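Side-chain contacts in TetR-family transcriptional regulator (Pectobacterium atrosepticum, PDB 2HYT), which probably binds operator DNA through an N-terminal helix-turn-helix domain and regulates transcription, as TetR-family proteins do: residues 69-74 with 103-108; 83-88 with 136-141; 37-42 with 47-52; 95-100 with 180-185; 58-63 with 115-120. All coordinates share one frame; numbering follows the deposited sequence. Where two conformers were deposited one is given.

Contact 1. Residues 69-74 with 103-108. With EDO (1,2-ethanediol), chain D.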
# COMPACT_ATOMS: atom_id res chain seq x y z
N ALA A 69 16.51 4.86 1.64
CA ALA A 69 17.62 5.21 0.76
C ALA A 69 18.60 4.07 0.58
O ALA A 69 19.07 3.81 -0.52
CB ALA A 69 18.33 6.49 1.24
N GLU A 70 18.90 3.38 1.69
CA GLU A 70 19.76 2.21 1.66
C GLU A 70 19.15 1.09 0.84
O GLU A 70 19.85 0.45 0.06
CB GLU A 70 20.04 1.75 3.08
CG GLU A 70 20.94 2.80 3.80
CD GLU A 70 21.17 2.52 5.27
OE1 GLU A 70 20.88 1.40 5.72
OE2 GLU A 70 21.60 3.45 6.00
N MSE A 71 17.87 0.85 1.03
CA MSE A 71 17.16 -0.18 0.25
C MSE A 71 17.23 0.14 -1.25
O MSE A 71 17.54 -0.74 -2.06
CB MSE A 71 15.72 -0.31 0.73
CG MSE A 71 15.64 -0.92 2.08
SE MSE A 71 13.77 -1.06 2.69
CE MSE A 71 13.10 -2.19 1.23
N ASP A 72 16.95 1.39 -1.58
CA ASP A 72 16.91 1.80 -2.99
C ASP A 72 18.28 1.51 -3.62
O ASP A 72 18.35 0.98 -4.74
CB ASP A 72 16.49 3.26 -3.16
CG ASP A 72 16.20 3.64 -4.62
OD1 ASP A 72 17.15 3.80 -5.40
OD2 ASP A 72 15.01 3.79 -4.99
N GLU A 73 19.35 1.84 -2.90
CA GLU A 73 20.72 1.64 -3.40
C GLU A 73 21.00 0.16 -3.65
O GLU A 73 21.55 -0.22 -4.69
CB GLU A 73 21.72 2.18 -2.37
CG GLU A 73 23.15 2.06 -2.81
CD GLU A 73 24.09 2.87 -1.91
OE1 GLU A 73 23.66 3.93 -1.40
OE2 GLU A 73 25.26 2.45 -1.74
N ARG A 74 20.59 -0.67 -2.71
CA ARG A 74 20.84 -2.11 -2.79
C ARG A 74 20.09 -2.75 -4.00
O ARG A 74 20.62 -3.58 -4.76
CB ARG A 74 20.41 -2.79 -1.49
CG ARG A 74 21.35 -2.54 -0.34
CD ARG A 74 20.77 -3.13 0.96
NE ARG A 74 20.58 -4.57 0.87
CZ ARG A 74 19.96 -5.31 1.79
NH1 ARG A 74 19.45 -4.76 2.87
NH2 ARG A 74 19.80 -6.59 1.59
N PRO A 103 15.97 -8.29 10.07
CA PRO A 103 15.33 -7.73 11.28
C PRO A 103 15.01 -6.24 11.27
O PRO A 103 13.93 -5.85 11.74
CB PRO A 103 16.33 -8.11 12.40
CG PRO A 103 16.99 -9.27 11.91
CD PRO A 103 17.11 -9.16 10.41
N GLU A 104 15.89 -5.37 10.76
CA GLU A 104 15.57 -3.96 10.80
C GLU A 104 14.39 -3.58 9.91
O GLU A 104 13.53 -2.81 10.30
CB GLU A 104 16.78 -3.11 10.39
CG GLU A 104 16.47 -1.65 10.53
CD GLU A 104 17.70 -0.79 10.44
OE1 GLU A 104 18.46 -1.01 9.49
OE2 GLU A 104 17.85 0.12 11.30
N ILE A 105 14.40 -4.09 8.68
CA ILE A 105 13.33 -3.82 7.73
C ILE A 105 12.04 -4.43 8.22
O ILE A 105 10.99 -3.79 8.22
CB ILE A 105 13.76 -4.31 6.32
CG1 ILE A 105 14.95 -3.45 5.86
CG2 ILE A 105 12.60 -4.25 5.31
CD1 ILE A 105 15.60 -3.93 4.55
N GLN A 106 12.10 -5.69 8.64
CA GLN A 106 10.94 -6.36 9.13
C GLN A 106 10.25 -5.58 10.21
O GLN A 106 9.03 -5.46 10.25
CB GLN A 106 11.35 -7.75 9.64
CG GLN A 106 10.23 -8.55 10.18
CD GLN A 106 10.75 -9.87 10.75
OE1 GLN A 106 11.56 -9.86 11.69
NE2 GLN A 106 10.35 -10.97 10.15
N ARG A 107 11.04 -5.12 11.18
CA ARG A 107 10.49 -4.51 12.37
C ARG A 107 10.21 -3.04 12.16
O ARG A 107 9.05 -2.62 12.22
CB ARG A 107 11.45 -4.73 13.52
CG ARG A 107 11.38 -6.19 14.01
CD ARG A 107 12.12 -6.33 15.34
NE ARG A 107 13.56 -6.26 15.14
CZ ARG A 107 14.46 -6.09 16.11
NH1 ARG A 107 14.10 -5.93 17.38
NH2 ARG A 107 15.76 -6.07 15.79
N ILE A 108 11.26 -2.27 11.85
CA ILE A 108 11.12 -0.81 11.77
C ILE A 108 10.19 -0.34 10.63
O ILE A 108 9.33 0.51 10.83
CB ILE A 108 12.49 -0.13 11.61
CG1 ILE A 108 13.36 -0.42 12.85
CG2 ILE A 108 12.30 1.39 11.38
CD1 ILE A 108 12.77 0.14 14.14
C1 EDO D . 18.76 -1.15 4.93
O1 EDO D . 19.52 -1.84 3.92
C2 EDO D . 19.25 -1.69 6.27
O2 EDO D . 18.19 -2.23 7.04
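Met-71 and Ile-105 form the close-packed part of this contact. The selenium SE of Met-71, a selenomethionine, lies 3.9 Å from CD1 of Ile-105, and the two side chains cross obliquely. The Met-71 chain runs out straight and then turns at its last torsion (chi3 59°), so the flank at CG and SE, rather than CE, faces the isoleucine. A long flexible chain and a branched one fill the 9.2 Å between the CA atoms of Met-71 and Ile-105. In the TetR fold, the long helix 56-81 leaving the DNA-binding domain here passes helix 103-117 of the C-terminal domain, which in TetR relatives binds the ligand. Selenomethionine Met-99 packs on both residues.

Toward solvent the contact is looser and polar, and an ethanediol, probably from the crystallisation liquor, bridges it. NH1 of Arg-74 donates to O1 of the diol at 3.1 Å, in the guanidinium plane and with an N-H...O angle of 162°. Diol O2 donates to OE1 of Glu-104 at 2.8 Å. Both protein groups also have charged partners: Arg-74 forms a salt bridge with Glu-102, and Arg-22 pairs with Glu-104 and Glu-70, which probably eases the proximity of these two carboxylates.

Contact 2. Residues 83-88 with 136-141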
# COMPACT_ATOMS: atom_id res chain seq x y z
N GLU A 83 23.91 -9.61 -15.34
CA GLU A 83 24.43 -10.16 -16.59
C GLU A 83 23.30 -10.33 -17.61
O GLU A 83 23.48 -10.02 -18.80
CB GLU A 83 25.07 -11.51 -16.31
N ASP A 84 22.14 -10.81 -17.15
CA ASP A 84 20.93 -10.88 -17.99
C ASP A 84 19.91 -9.92 -17.37
O ASP A 84 19.64 -10.03 -16.20
CB ASP A 84 20.36 -12.29 -17.99
CG ASP A 84 19.12 -12.38 -18.83
OD1 ASP A 84 19.24 -12.35 -20.06
OD2 ASP A 84 18.02 -12.40 -18.28
N ASP A 85 19.35 -9.01 -18.14
CA ASP A 85 18.54 -7.97 -17.53
C ASP A 85 17.19 -8.48 -17.01
O ASP A 85 16.70 -7.98 -15.98
CB ASP A 85 18.40 -6.79 -18.45
CG ASP A 85 19.77 -6.13 -18.76
OD1 ASP A 85 20.67 -6.22 -17.90
OD2 ASP A 85 19.95 -5.62 -19.86
N TRP A 86 16.63 -9.46 -17.68
CA TRP A 86 15.38 -10.06 -17.17
C TRP A 86 15.64 -10.76 -15.83
O TRP A 86 14.88 -10.57 -14.86
CB TRP A 86 14.79 -11.06 -18.15
CG TRP A 86 13.58 -11.73 -17.60
CD1 TRP A 86 13.45 -13.06 -17.32
CD2 TRP A 86 12.32 -11.13 -17.24
NE1 TRP A 86 12.20 -13.32 -16.81
CE2 TRP A 86 11.49 -12.16 -16.76
CE3 TRP A 86 11.82 -9.84 -17.30
CZ2 TRP A 86 10.17 -11.92 -16.32
CZ3 TRP A 86 10.52 -9.61 -16.87
CH2 TRP A 86 9.71 -10.65 -16.41
N GLU A 87 16.73 -11.52 -15.75
CA GLU A 87 17.05 -12.21 -14.49
C GLU A 87 17.41 -11.20 -13.41
O GLU A 87 17.09 -11.39 -12.25
CB GLU A 87 18.17 -13.23 -14.70
CG GLU A 87 17.82 -14.34 -15.68
CD GLU A 87 16.66 -15.21 -15.21
OE1 GLU A 87 16.47 -15.38 -13.99
OE2 GLU A 87 15.95 -15.74 -16.08
N GLY A 88 18.03 -10.08 -13.79
CA GLY A 88 18.32 -9.04 -12.84
C GLY A 88 17.04 -8.42 -12.27
O GLY A 88 16.96 -8.05 -11.09
N ILE A 136 11.75 -1.02 -16.10
CA ILE A 136 10.72 -1.47 -17.03
C ILE A 136 10.86 -0.85 -18.41
O ILE A 136 10.75 -1.55 -19.40
CB ILE A 136 9.32 -1.24 -16.43
CG1 ILE A 136 9.17 -2.13 -15.21
CG2 ILE A 136 8.24 -1.50 -17.46
CD1 ILE A 136 9.16 -3.62 -15.55
N ASP A 137 11.07 0.45 -18.48
CA ASP A 137 11.27 1.19 -19.74
C ASP A 137 12.41 0.54 -20.53
O ASP A 137 12.28 0.24 -21.72
CB ASP A 137 11.60 2.65 -19.40
CG ASP A 137 11.70 3.54 -20.61
OD1 ASP A 137 12.69 3.37 -21.36
OD2 ASP A 137 10.85 4.45 -20.77
N ASN A 138 13.52 0.31 -19.84
CA ASN A 138 14.66 -0.38 -20.44
C ASN A 138 14.28 -1.75 -21.01
O ASN A 138 14.62 -2.05 -22.18
CB ASN A 138 15.81 -0.46 -19.45
CG ASN A 138 16.98 -1.29 -19.94
OD1 ASN A 138 16.92 -2.50 -19.93
ND2 ASN A 138 18.00 -0.63 -20.44
N LEU A 139 13.60 -2.58 -20.24
CA LEU A 139 13.23 -3.92 -20.67
C LEU A 139 12.23 -3.92 -21.81
O LEU A 139 12.25 -4.80 -22.68
CB LEU A 139 12.64 -4.70 -19.49
CG LEU A 139 13.64 -5.05 -18.38
CD1 LEU A 139 12.92 -5.49 -17.09
CD2 LEU A 139 14.62 -6.16 -18.84
N ILE A 140 11.34 -2.92 -21.81
CA ILE A 140 10.43 -2.77 -22.96
C ILE A 140 11.20 -2.37 -24.22
O ILE A 140 11.02 -2.94 -25.31
CB ILE A 140 9.28 -1.80 -22.65
CG1 ILE A 140 8.35 -2.43 -21.63
CG2 ILE A 140 8.50 -1.51 -23.98
CD1 ILE A 140 7.40 -1.42 -20.92
N ARG A 141 12.11 -1.40 -24.09
CA ARG A 141 12.93 -0.99 -25.21
C ARG A 141 13.76 -2.16 -25.77
O ARG A 141 13.90 -2.27 -26.98
CB ARG A 141 13.86 0.15 -24.78
CG ARG A 141 13.15 1.50 -24.62
CD ARG A 141 14.12 2.53 -24.20
NE ARG A 141 13.47 3.81 -23.98
CZ ARG A 141 13.44 4.79 -24.87
NH1 ARG A 141 13.99 4.64 -26.05
NH2 ARG A 141 12.82 5.92 -24.57
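The N-terminal turn of helix 85-98, in the C-terminal domain of the TetR fold, meets the last turns of helix 122-141 through Asp-85, Trp-86 and Leu-139. Leu-139 reaches across with both methyls. Its CD2 lies 3.9 Å from CB of Asp-85 and 4.0 Å from the backbone N of Trp-86, while CD1 comes to the edge of the indole, near its plane, 4.5 Å from CE3 of Trp-86. A leucine suits this place because its forked end covers the aliphatic base of the aspartate with one branch and approaches the tryptophan with the other.

The carboxylate of Asp-85 stays at the margin, where polar company is available. Its OD2 and OD1 of Asn-138 are 4.3 Å apart, and both accept from NE2 of Gln-142, so one amide joins the two acceptors.

Asp-84 is the N-cap of helix 85-98. With CG anti to the backbone N (chi1 179°), its side chain turns back over the first turn, and OD2 accepts from N of Glu-87 at 3.0 Å, met on the anti side of the carboxylate. The same oxygen forms a salt bridge with Arg-197, the C-terminal residue.

Further in, Phe-89 of helix 85-98 meets the Trp-86 ring and packs against Leu-139 and Ile-136, and Ile-136 continues onto Leu-153 and Ile-157 of helix 150-170.

Contact 3. Residues 37-42 with 47-52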
# COMPACT_ATOMS: atom_id res chain seq x y z
N ASP A 37 14.30 6.66 27.21
CA ASP A 37 15.07 5.41 27.25
C ASP A 37 16.29 5.55 26.33
O ASP A 37 17.41 5.16 26.69
CB ASP A 37 14.26 4.19 26.81
CG ASP A 37 13.17 3.78 27.79
OD1 ASP A 37 13.29 4.05 29.01
OD2 ASP A 37 12.17 3.17 27.32
N LEU A 38 16.04 6.08 25.14
CA LEU A 38 17.11 6.18 24.12
C LEU A 38 18.16 7.14 24.62
O LEU A 38 19.37 6.87 24.52
CB LEU A 38 16.49 6.66 22.81
CG LEU A 38 17.37 6.74 21.59
CD1 LEU A 38 18.34 5.62 21.44
CD2 LEU A 38 16.38 6.82 20.40
N THR A 39 17.71 8.26 25.20
CA THR A 39 18.62 9.24 25.79
C THR A 39 19.52 8.60 26.86
O THR A 39 20.72 8.74 26.87
CB THR A 39 17.79 10.41 26.35
OG1 THR A 39 17.12 11.06 25.25
CG2 THR A 39 18.70 11.39 27.17
N ALA A 40 18.91 7.83 27.74
CA ALA A 40 19.67 7.16 28.78
C ALA A 40 20.65 6.11 28.21
O ALA A 40 21.82 6.10 28.59
CB ALA A 40 18.69 6.50 29.81
N GLN A 41 20.17 5.24 27.30
CA GLN A 41 20.93 4.12 26.79
C GLN A 41 22.12 4.58 25.97
O GLN A 41 23.20 3.95 26.03
CB GLN A 41 20.03 3.16 26.01
CG GLN A 41 19.06 2.48 26.97
CD GLN A 41 18.03 1.59 26.27
OE1 GLN A 41 18.35 0.89 25.31
NE2 GLN A 41 16.79 1.59 26.80
N ALA A 42 21.95 5.71 25.28
CA ALA A 42 23.01 6.25 24.41
C ALA A 42 23.82 7.35 25.07
O ALA A 42 24.72 7.94 24.46
CB ALA A 42 22.41 6.69 23.09
N GLY A 47 17.16 16.35 25.99
CA GLY A 47 16.58 17.23 24.97
C GLY A 47 17.15 17.15 23.58
O GLY A 47 16.55 17.66 22.64
N ALA A 48 18.27 16.45 23.38
CA ALA A 48 18.88 16.42 22.05
C ALA A 48 17.94 15.84 20.98
O ALA A 48 17.79 16.40 19.86
CB ALA A 48 20.20 15.63 22.12
N LEU A 49 17.36 14.69 21.30
CA LEU A 49 16.44 14.02 20.37
C LEU A 49 15.19 14.87 20.10
O LEU A 49 14.76 14.98 18.96
CB LEU A 49 16.03 12.65 20.91
CG LEU A 49 17.10 11.58 21.00
CD1 LEU A 49 16.55 10.35 21.76
CD2 LEU A 49 17.59 11.22 19.64
N TYR A 50 14.61 15.49 21.14
CA TYR A 50 13.47 16.37 20.88
C TYR A 50 13.86 17.57 20.01
O TYR A 50 13.14 17.98 19.09
CB TYR A 50 12.83 16.87 22.15
CG TYR A 50 12.15 15.78 22.95
CD1 TYR A 50 11.12 15.04 22.39
CD2 TYR A 50 12.51 15.52 24.24
CE1 TYR A 50 10.47 14.06 23.09
CE2 TYR A 50 11.86 14.54 24.96
CZ TYR A 50 10.86 13.81 24.37
OH TYR A 50 10.20 12.85 25.10
N HIS A 51 15.02 18.13 20.27
CA HIS A 51 15.49 19.27 19.49
C HIS A 51 15.65 18.98 18.00
O HIS A 51 15.24 19.74 17.13
CB HIS A 51 16.83 19.69 20.05
CG HIS A 51 17.44 20.85 19.37
ND1 HIS A 51 16.83 22.09 19.36
CD2 HIS A 51 18.64 21.02 18.77
CE1 HIS A 51 17.61 22.96 18.73
NE2 HIS A 51 18.72 22.33 18.37
N HIS A 52 16.21 17.79 17.70
CA HIS A 52 16.38 17.43 16.30
C HIS A 52 15.14 16.86 15.59
O HIS A 52 14.98 17.06 14.37
CB HIS A 52 17.56 16.44 16.15
CG HIS A 52 18.89 17.09 16.28
ND1 HIS A 52 19.61 17.55 15.19
CD2 HIS A 52 19.60 17.41 17.38
CE1 HIS A 52 20.75 18.06 15.63
NE2 HIS A 52 20.75 18.03 16.95
O HOH W 1 18.13 13.34 24.05
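CD1 of Leu-49 is the point where the two helices meet, touching an apolar and a polar side chain of helix 35-42 at once. CD1 is 3.7 Å from CG of Leu-38, and it is about as far from CB and CD2 of that residue; the two leucines are set nearly perpendicular. The same methyl, CD1 of Leu-49, lies 3.6 Å from OG1 of Thr-39, and these two side chains run alongside each other, pointing contrary ways.

Thr-39 owes this placement to its first torsion (chi1 -64°), which sets OG1 beside the backbone N and leaves the hydroxyl within reach of the preceding turn: it is hydrogen-bonded to the carbonyl O of Met-35. A water then links the helices. It donates to OG1 of Thr-39 at 2.8 Å and accepts from the backbone N of Leu-49 at 3.2 Å, in the first turn of helix 48-53, where amides have no carbonyl of a preceding turn to bond. Threonine thus supplies a small polar group to the water. Gly-47 occupies the N-cap position of that helix, and its positive phi (89°) and backbone conformation suit a residue without a side chain.

Outward, Leu-38 rests on Val-24 of helix 7-28, while Leu-49 also packs on Met-35 and Leu-44. Together the segments make up most of the predicted helix-turn-helix at 34-53, whose second helix is, by family precedent, the one that reads DNA. The join therefore combines methyl packing with a water bridge that gives the Leu-49 amide an acceptor.

Contact 4. Residues 95-100 with 180-185. With EDO (1,2-ethanediol), chain E.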
# COMPACT_ATOMS: atom_id res chain seq x y z
N ALA A 95 14.50 -9.88 -4.19
CA ALA A 95 15.30 -9.28 -3.11
C ALA A 95 14.47 -8.34 -2.22
O ALA A 95 14.62 -8.31 -0.99
CB ALA A 95 16.50 -8.55 -3.70
N TYR A 96 13.51 -7.64 -2.83
CA TYR A 96 12.59 -6.81 -2.08
C TYR A 96 11.80 -7.63 -1.05
O TYR A 96 11.61 -7.21 0.12
CB TYR A 96 11.65 -6.07 -3.04
CG TYR A 96 10.83 -5.05 -2.35
CD1 TYR A 96 9.64 -5.42 -1.69
CD2 TYR A 96 11.20 -3.71 -2.32
CE1 TYR A 96 8.88 -4.46 -1.02
CE2 TYR A 96 10.43 -2.76 -1.67
CZ TYR A 96 9.26 -3.16 -1.01
OH TYR A 96 8.42 -2.28 -0.34
N LEU A 97 11.32 -8.79 -1.47
CA LEU A 97 10.63 -9.69 -0.56
C LEU A 97 11.57 -10.29 0.48
O LEU A 97 11.20 -10.41 1.66
CB LEU A 97 9.96 -10.82 -1.33
CG LEU A 97 8.89 -10.41 -2.35
CD1 LEU A 97 8.14 -11.66 -2.84
CD2 LEU A 97 7.90 -9.39 -1.76
N GLU A 98 12.77 -10.68 0.05
CA GLU A 98 13.80 -11.24 0.96
C GLU A 98 14.16 -10.24 2.06
O GLU A 98 14.41 -10.64 3.21
CB GLU A 98 15.04 -11.63 0.17
CG GLU A 98 14.81 -12.84 -0.68
CD GLU A 98 15.89 -13.10 -1.72
OE1 GLU A 98 16.76 -12.23 -1.98
OE2 GLU A 98 15.83 -14.21 -2.30
N MSE A 99 14.13 -8.94 1.75
CA MSE A 99 14.37 -7.91 2.75
C MSE A 99 13.36 -7.90 3.87
O MSE A 99 13.66 -7.43 4.98
CB MSE A 99 14.37 -6.56 2.07
CG MSE A 99 15.60 -6.29 1.43
SE MSE A 99 15.45 -4.62 0.32
CE MSE A 99 17.25 -4.68 -0.22
N ALA A 100 12.16 -8.45 3.65
CA ALA A 100 11.11 -8.49 4.68
C ALA A 100 11.48 -9.39 5.86
O ALA A 100 10.79 -9.36 6.88
CB ALA A 100 9.79 -8.94 4.10
N GLN A 180 6.67 -18.85 -0.42
CA GLN A 180 5.34 -18.76 -1.06
C GLN A 180 5.20 -17.49 -1.86
O GLN A 180 4.68 -17.52 -2.99
CB GLN A 180 4.23 -18.84 -0.02
CG GLN A 180 4.17 -20.21 0.66
CD GLN A 180 3.22 -20.25 1.80
OE1 GLN A 180 3.08 -19.27 2.55
NE2 GLN A 180 2.53 -21.40 1.96
N GLY A 181 5.63 -16.39 -1.28
CA GLY A 181 5.58 -15.11 -1.99
C GLY A 181 6.40 -15.08 -3.26
O GLY A 181 5.94 -14.61 -4.32
N VAL A 182 7.62 -15.60 -3.15
CA VAL A 182 8.49 -15.62 -4.30
C VAL A 182 7.92 -16.51 -5.38
O VAL A 182 7.95 -16.16 -6.56
CB VAL A 182 9.90 -16.06 -3.91
CG1 VAL A 182 10.69 -16.42 -5.14
CG2 VAL A 182 10.61 -14.92 -3.13
N ALA A 183 7.37 -17.67 -5.00
CA ALA A 183 6.81 -18.58 -6.02
C ALA A 183 5.62 -17.93 -6.70
O ALA A 183 5.45 -18.08 -7.90
CB ALA A 183 6.41 -19.92 -5.41
N ALA A 184 4.75 -17.27 -5.94
CA ALA A 184 3.57 -16.63 -6.54
C ALA A 184 4.02 -15.46 -7.44
O ALA A 184 3.51 -15.25 -8.54
CB ALA A 184 2.64 -16.14 -5.44
N LEU A 185 4.99 -14.69 -6.95
CA LEU A 185 5.53 -13.56 -7.71
C LEU A 185 5.99 -14.00 -9.11
O LEU A 185 5.75 -13.31 -10.12
CB LEU A 185 6.67 -12.94 -6.94
CG LEU A 185 7.45 -11.83 -7.64
CD1 LEU A 185 6.58 -10.58 -7.87
CD2 LEU A 185 8.69 -11.48 -6.79
C1 EDO E . 18.78 -8.41 -0.31
O1 EDO E . 19.67 -8.18 -1.41
C2 EDO E . 17.84 -9.57 -0.51
O2 EDO E . 18.43 -10.77 0.01
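Leu-97 has CG anti to its own carbonyl carbon (chi1 -61°) and the next bond extended (chi2 -170°), which carries CD1 straight out from helix 85-98 to helix 174-190. Leu-185 answers with its CG anti to the backbone N (chi1 174°), swinging CD2 toward the same methyl. The contact lies within the all-helical C-terminal domain of the TetR fold, at a place where the second subunit of the dimer is also close.

A single methyl of Leu-97 lies over one turn of the opposing helix. CD1 of Leu-97 is 3.9 Å from backbone atom C of Gly-181. The same CD1 of Leu-97 is 4.1 Å from CG2 of Val-182 and 4.0 Å from CD2 of Leu-185. Glycine suits position 181, which faces the leucine, because with no side chain in the way the methyl rests on the backbone. The CA atoms of Leu-97 and Val-182 are 7.3 Å apart. Val-182 and Leu-185, one turn apart, then border the methyl with branched side chains, and no hydrogen bond joins the segments.

Leu-97 also touches Ala-164 of helix 150-170. On helix 174-190, Ala-184 and Leu-185 pack on Leu-156 of the second subunit, so that Leu-185 is shared between the core of its own chain and the dimer interface.

The exposed Glu-98 extends along another side of helix 85-98, where a second ethanediol donates from O2 to OE1 of Glu-98 at 3.0 Å.

Contact 5. Residues 58-63 with 115-120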
# COMPACT_ATOMS: atom_id res chain seq x y z
N GLY A 58 8.51 11.52 14.63
CA GLY A 58 9.42 12.26 13.77
C GLY A 58 10.78 11.54 13.60
O GLY A 58 11.38 11.47 12.54
N LEU A 59 11.27 11.01 14.72
CA LEU A 59 12.49 10.21 14.73
C LEU A 59 12.29 8.97 13.85
O LEU A 59 13.13 8.65 12.99
CB LEU A 59 12.86 9.85 16.15
CG LEU A 59 14.10 8.96 16.30
CD1 LEU A 59 15.34 9.47 15.52
CD2 LEU A 59 14.40 8.77 17.84
N LEU A 60 11.18 8.27 14.09
CA LEU A 60 10.88 7.09 13.29
C LEU A 60 10.87 7.43 11.79
O LEU A 60 11.45 6.71 10.97
CB LEU A 60 9.56 6.44 13.68
CG LEU A 60 9.20 5.16 12.91
CD1 LEU A 60 10.22 4.03 13.09
CD2 LEU A 60 7.76 4.72 13.27
N ALA A 61 10.22 8.53 11.41
CA ALA A 61 10.17 8.92 9.99
C ALA A 61 11.56 9.14 9.43
O ALA A 61 11.89 8.70 8.30
CB ALA A 61 9.27 10.14 9.79
N ALA A 62 12.42 9.73 10.25
CA ALA A 62 13.76 10.04 9.81
C ALA A 62 14.59 8.77 9.62
O ALA A 62 15.39 8.68 8.73
CB ALA A 62 14.45 11.02 10.79
N VAL A 63 14.43 7.81 10.54
CA VAL A 63 15.05 6.49 10.45
C VAL A 63 14.57 5.79 9.19
O VAL A 63 15.39 5.24 8.43
CB VAL A 63 14.74 5.67 11.68
CG1 VAL A 63 15.05 4.21 11.47
CG2 VAL A 63 15.50 6.26 12.94
N ALA A 115 2.36 0.63 11.35
CA ALA A 115 1.35 0.92 12.38
C ALA A 115 1.34 2.39 12.80
O ALA A 115 0.29 2.98 13.05
CB ALA A 115 1.64 0.07 13.65
N VAL A 116 2.53 2.99 12.86
CA VAL A 116 2.69 4.34 13.43
C VAL A 116 2.54 5.46 12.41
O VAL A 116 1.94 6.53 12.70
CB VAL A 116 4.07 4.46 14.12
CG1 VAL A 116 4.38 5.90 14.55
CG2 VAL A 116 4.15 3.53 15.36
N LEU A 117 3.09 5.26 11.22
CA LEU A 117 3.11 6.29 10.19
C LEU A 117 2.16 6.00 9.04
O LEU A 117 1.99 6.87 8.19
CB LEU A 117 4.52 6.51 9.63
CG LEU A 117 5.62 6.84 10.64
CD1 LEU A 117 6.96 6.83 9.89
CD2 LEU A 117 5.34 8.14 11.33
N GLY A 118 1.53 4.83 9.04
CA GLY A 118 0.66 4.42 7.95
C GLY A 118 1.39 3.90 6.74
O GLY A 118 0.90 3.98 5.60
N GLY A 119 2.56 3.30 6.93
CA GLY A 119 3.34 2.79 5.83
C GLY A 119 4.13 3.86 5.08
O GLY A 119 4.36 4.94 5.61
N ALA A 120 4.56 3.53 3.87
CA ALA A 120 5.39 4.42 3.09
C ALA A 120 4.60 5.67 2.73
O ALA A 120 3.41 5.59 2.42
CB ALA A 120 5.86 3.73 1.81
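Leu-60 and Ala-61 of helix 56-81 pack against Val-116 and Leu-117 near the C-terminal end of helix 103-117, at the junction of the DNA-binding and C-terminal domains of the TetR fold. Every interaction across the segments is apolar. One set is formed by the branched residues. The first torsion of Leu-60 (chi1 -178°) sets CG opposite the backbone N and extends the chain toward helix 103-117. CD2 of Leu-60 lies 3.8 Å from CB of Val-116, the two side chains crossing at a slant, and 4.0 Å from CG of Leu-117, whose chain lies antiparallel beside it. CD2 thus touches two consecutive residues of the facing helix. In the second set CD1 of Leu-117 meets both backbone and side chain of Ala-61, 3.8 Å from its CA and 4.0 Å from its CB. Alanine suits this place, since its small side chain lets the leucine methyl approach the helix itself.

Past Leu-117 the chain leaves helical geometry at Gly-118, phi 80°, a conformation easy for glycine, and Gly-119 pairs through its backbone with Ala-113. Beyond the two segments Tyr-30 touches both Leu-60 and Val-116. CD1 of Leu-117 also lies 4.0 Å from the backbone N of Ala-61.

In the fold
Contacts 1 and 5 join the same two helices, 56-81 and 103-117, with centres 13 Å apart; CG2 of Ile-108 bridges them, 3.8 Å from CD1 of Leu-60. Contact 3, in the predicted helix-turn-helix, reaches contact 5 through CD2 of Leu-38, 3.8 Å from CD2 of Leu-59, so a packed path runs from the DNA-binding motif to helix 103-117. Contact 1 in turn touches contact 4: CE of Met-71 lies 3.5 Å from SE of Met-99. Contact 2 shares helix 85-98 with contact 4, at a centre distance of 19 Å, and is remote from contact 3, their centres about 45 Å apart. Bound ethanediols sit at contacts 1 and 4.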